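Local coordinates for epimerase domain-containing protein (Bacillus cereus HuA2-4, PDB 6ZLK) that interconverts UDP-glucuronic acid and UDP-galacturonic acid by epimerisation at C4 of the sugar, using a bound NAD, at residues A[66-71]-A[107-112]. Sequence-based numbering, arbitrary orientation.
Sequences TDLSKL and QQLLEA
Leu68 reaches from the short helix 68-72 onto the flank of helix 96-113, where Gln108, Leu109 and Ala112 receive it. Both helices belong to the Rossmann-type NAD-binding fold of this epimerase family and border strand 77-80 in sequence, one preceding it and the other following. With CG anti to its carbonyl carbon (chi1 -66°) and an extended second torsion, Leu68 presents three separate surfaces. Leu68 CB rests 3.6 Å from Ala112 CB, in the pair whose CA atoms are also nearest across the two segments. One turn back along the longer helix, Leu68 CD1 lies 3.6 Å from Gln108 O, a carbonyl already engaged by Ala112 N within the helix, and packs beside the Gln108 CB methylene. The other branch turns to Leu109, and the two leucines meet methyl to methyl, CD2 of Leu68 being 4.2 Å from CD2 of Leu109. Ile63, in the preceding loop, touches both leucines, and Phe121 of strand 120-126 packs on Leu109, which joins this patch to the central sheet. At the start of the short helix Asp67 is the N-cap, accepting a weak bond of 3.3 Å from Lys70 N at Asp67 OD1. Gln108, its chain bent at chi2 (-149°), brings its amide oxygen over the Leu68 CD1 methyl toward the loop end of 66-71. No direct hydrogen bond joins the two segments; instead a water lies between them, 2.7 Å from Thr66 O and 2.8 Å from Gln108 OE1, with more acceptors around it than it has protons to give.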
ATOM      1  N   THR A  66     -20.831   7.883  -5.042  1.00 19.83           N
ATOM      2  CA  THR A  66     -21.670   8.652  -4.097  1.00 21.51           C
ATOM      3  C   THR A  66     -21.108  10.065  -3.988  1.00 22.93           C
ATOM      4  O   THR A  66     -19.899  10.199  -3.935  1.00 23.41           O
ATOM      5  CB  THR A  66     -21.692   7.993  -2.706  1.00 23.84           C
ATOM      6  OG1 THR A  66     -22.357   6.763  -2.972  1.00 27.44           O
ATOM      7  CG2 THR A  66     -22.414   8.781  -1.644  1.00 31.09           C
ATOM      8  N   ASP A  67     -22.001  11.032  -3.801  1.00 26.17           N
ATOM      9  CA  ASP A  67     -21.656  12.416  -3.403  1.00 27.23           C
ATOM     10  C   ASP A  67     -21.250  12.418  -1.930  1.00 22.56           C
ATOM     11  O   ASP A  67     -22.129  12.497  -1.072  1.00 23.54           O
ATOM     12  CB  ASP A  67     -22.844  13.359  -3.562  1.00 32.34           C
ATOM     13  CG  ASP A  67     -22.463  14.806  -3.297  1.00 36.67           C
ATOM     14  OD1 ASP A  67     -21.326  15.073  -2.764  1.00 33.54           O
ATOM     15  OD2 ASP A  67     -23.290  15.660  -3.665  1.00 42.40           O
ATOM     16  N   LEU A  68     -19.963  12.333  -1.651  1.00 23.96           N
ATOM     17  CA  LEU A  68     -19.501  12.133  -0.263  1.00 23.25           C
ATOM     18  C   LEU A  68     -19.666  13.421   0.537  1.00 28.72           C
ATOM     19  O   LEU A  68     -19.838  13.314   1.750  1.00 24.31           O
ATOM     20  CB  LEU A  68     -18.063  11.628  -0.265  1.00 24.30           C
ATOM     21  CG  LEU A  68     -17.886  10.230  -0.874  1.00 24.02           C
ATOM     22  CD1 LEU A  68     -16.430   9.796  -0.804  1.00 27.80           C
ATOM     23  CD2 LEU A  68     -18.755   9.220  -0.163  1.00 24.03           C
ATOM     24  N   SER A  69     -19.662  14.579  -0.118  1.00 31.61           N
ATOM     25  CA  SER A  69     -19.955  15.865   0.565  1.00 35.77           C
ATOM     26  C   SER A  69     -21.356  15.803   1.177  1.00 29.98           C
ATOM     27  O   SER A  69     -21.489  16.075   2.388  1.00 40.84           O
ATOM     28  CB  SER A  69     -19.805  17.043  -0.367  1.00 39.92           C
ATOM     29  OG  SER A  69     -20.366  18.192   0.255  1.00 45.85           O
ATOM     30  N   LYS A  70     -22.368  15.453   0.395  1.00 30.52           N
ATOM     31  CA  LYS A  70     -23.757  15.234   0.877  1.00 32.44           C
ATOM     32  C   LYS A  70     -23.788  14.168   1.975  1.00 35.14           C
ATOM     33  O   LYS A  70     -24.470  14.384   2.997  1.00 35.87           O
ATOM     34  N   LEU A  71     -23.128  13.028   1.773  1.00 26.34           N
ATOM     35  CA  LEU A  71     -23.215  11.887   2.709  1.00 27.54           C
ATOM     36  C   LEU A  71     -22.667  12.314   4.072  1.00 24.42           C
ATOM     37  O   LEU A  71     -23.241  11.886   5.099  1.00 27.21           O
ATOM     38  CB  LEU A  71     -22.409  10.723   2.143  1.00 25.83           C
ATOM     39  CG  LEU A  71     -22.510   9.420   2.920  1.00 27.57           C
ATOM     40  CD1 LEU A  71     -23.953   8.947   2.952  1.00 33.08           C
ATOM     41  CD2 LEU A  71     -21.607   8.382   2.308  1.00 28.52           C
ATOM     42  N   GLN A 107      -9.148   6.503   0.210  1.00 15.36           N
ATOM     43  CA  GLN A 107      -8.656   7.860  -0.131  1.00 16.15           C
ATOM     44  C   GLN A 107      -9.855   8.796  -0.319  1.00 15.31           C
ATOM     45  O   GLN A 107      -9.795   9.950   0.153  1.00 17.32           O
ATOM     46  CB  GLN A 107      -7.753   7.843  -1.352  1.00 16.52           C
ATOM     47  CG  GLN A 107      -7.112   9.200  -1.611  1.00 18.41           C
ATOM     48  CD  GLN A 107      -7.714   9.929  -2.775  1.00 20.56           C
ATOM     49  OE1 GLN A 107      -8.724   9.518  -3.325  1.00 23.03           O
ATOM     50  NE2 GLN A 107      -7.098  11.057  -3.114  1.00 21.67           N
ATOM     51  N   GLN A 108     -10.867   8.389  -1.058  1.00 14.82           N
ATOM     52  CA  GLN A 108     -11.999   9.300  -1.319  1.00 16.50           C
ATOM     53  C   GLN A 108     -12.714   9.673  -0.005  1.00 15.84           C
ATOM     54  O   GLN A 108     -13.132  10.842   0.159  1.00 16.94           O
ATOM     55  CB  GLN A 108     -12.986   8.664  -2.295  1.00 17.78           C
ATOM     56  CG  GLN A 108     -12.441   8.546  -3.713  1.00 19.95           C
ATOM     57  CD  GLN A 108     -13.566   8.652  -4.733  1.00 23.09           C
ATOM     58  OE1 GLN A 108     -14.750   8.559  -4.425  1.00 22.61           O
ATOM     59  NE2 GLN A 108     -13.199   8.800  -5.992  1.00 25.02           N
ATOM     60  N   LEU A 109     -12.934   8.713   0.867  1.00 15.33           N
ATOM     61  CA  LEU A 109     -13.551   9.003   2.186  1.00 15.29           C
ATOM     62  C   LEU A 109     -12.687   9.997   2.953  1.00 16.69           C
ATOM     63  O   LEU A 109     -13.235  10.967   3.459  1.00 18.80           O
ATOM     64  CB  LEU A 109     -13.748   7.734   2.988  1.00 17.72           C
ATOM     65  CG  LEU A 109     -14.865   6.839   2.496  1.00 21.76           C
ATOM     66  CD1 LEU A 109     -14.776   5.542   3.229  1.00 20.99           C
ATOM     67  CD2 LEU A 109     -16.244   7.475   2.736  1.00 20.77           C
ATOM     68  N   LEU A 110     -11.380   9.772   3.023  1.00 15.50           N
ATOM     69  CA  LEU A 110     -10.530  10.677   3.807  1.00 16.55           C
ATOM     70  C   LEU A 110     -10.516  12.064   3.194  1.00 18.57           C
ATOM     71  O   LEU A 110     -10.531  13.028   3.971  1.00 17.56           O
ATOM     72  CB  LEU A 110      -9.125  10.134   3.897  1.00 16.11           C
ATOM     73  CG  LEU A 110      -9.031   8.862   4.722  1.00 16.21           C
ATOM     74  CD1 LEU A 110      -7.734   8.166   4.416  1.00 14.90           C
ATOM     75  CD2 LEU A 110      -9.221   9.187   6.181  1.00 15.73           C
ATOM     76  N   GLU A 111     -10.445  12.173   1.864  1.00 16.63           N
ATOM     77  CA  GLU A 111     -10.491  13.510   1.199  1.00 17.88           C
ATOM     78  C   GLU A 111     -11.783  14.216   1.617  1.00 18.70           C
ATOM     79  O   GLU A 111     -11.769  15.422   1.887  1.00 19.95           O
ATOM     80  CB  GLU A 111     -10.424  13.345  -0.315  1.00 18.72           C
ATOM     81  CG  GLU A 111      -9.029  13.101  -0.870  1.00 19.66           C
ATOM     82  CD  GLU A 111      -8.178  14.356  -1.017  1.00 24.68           C
ATOM     83  OE1 GLU A 111      -8.765  15.431  -1.164  1.00 28.92           O
ATOM     84  OE2 GLU A 111      -6.945  14.233  -1.002  1.00 22.84           O
ATOM     85  N   ALA A 112     -12.901  13.503   1.634  1.00 18.13           N
ATOM     86  CA  ALA A 112     -14.214  14.114   1.913  1.00 19.12           C
ATOM     87  C   ALA A 112     -14.244  14.563   3.368  1.00 20.68           C
ATOM     88  O   ALA A 112     -14.899  15.550   3.701  1.00 23.50           O
ATOM     89  CB  ALA A 112     -15.309  13.133   1.587  1.00 21.12           C
TER
HETATM   90  O   HOH W   1     -17.390   9.470  -4.719  1.00 14.92           O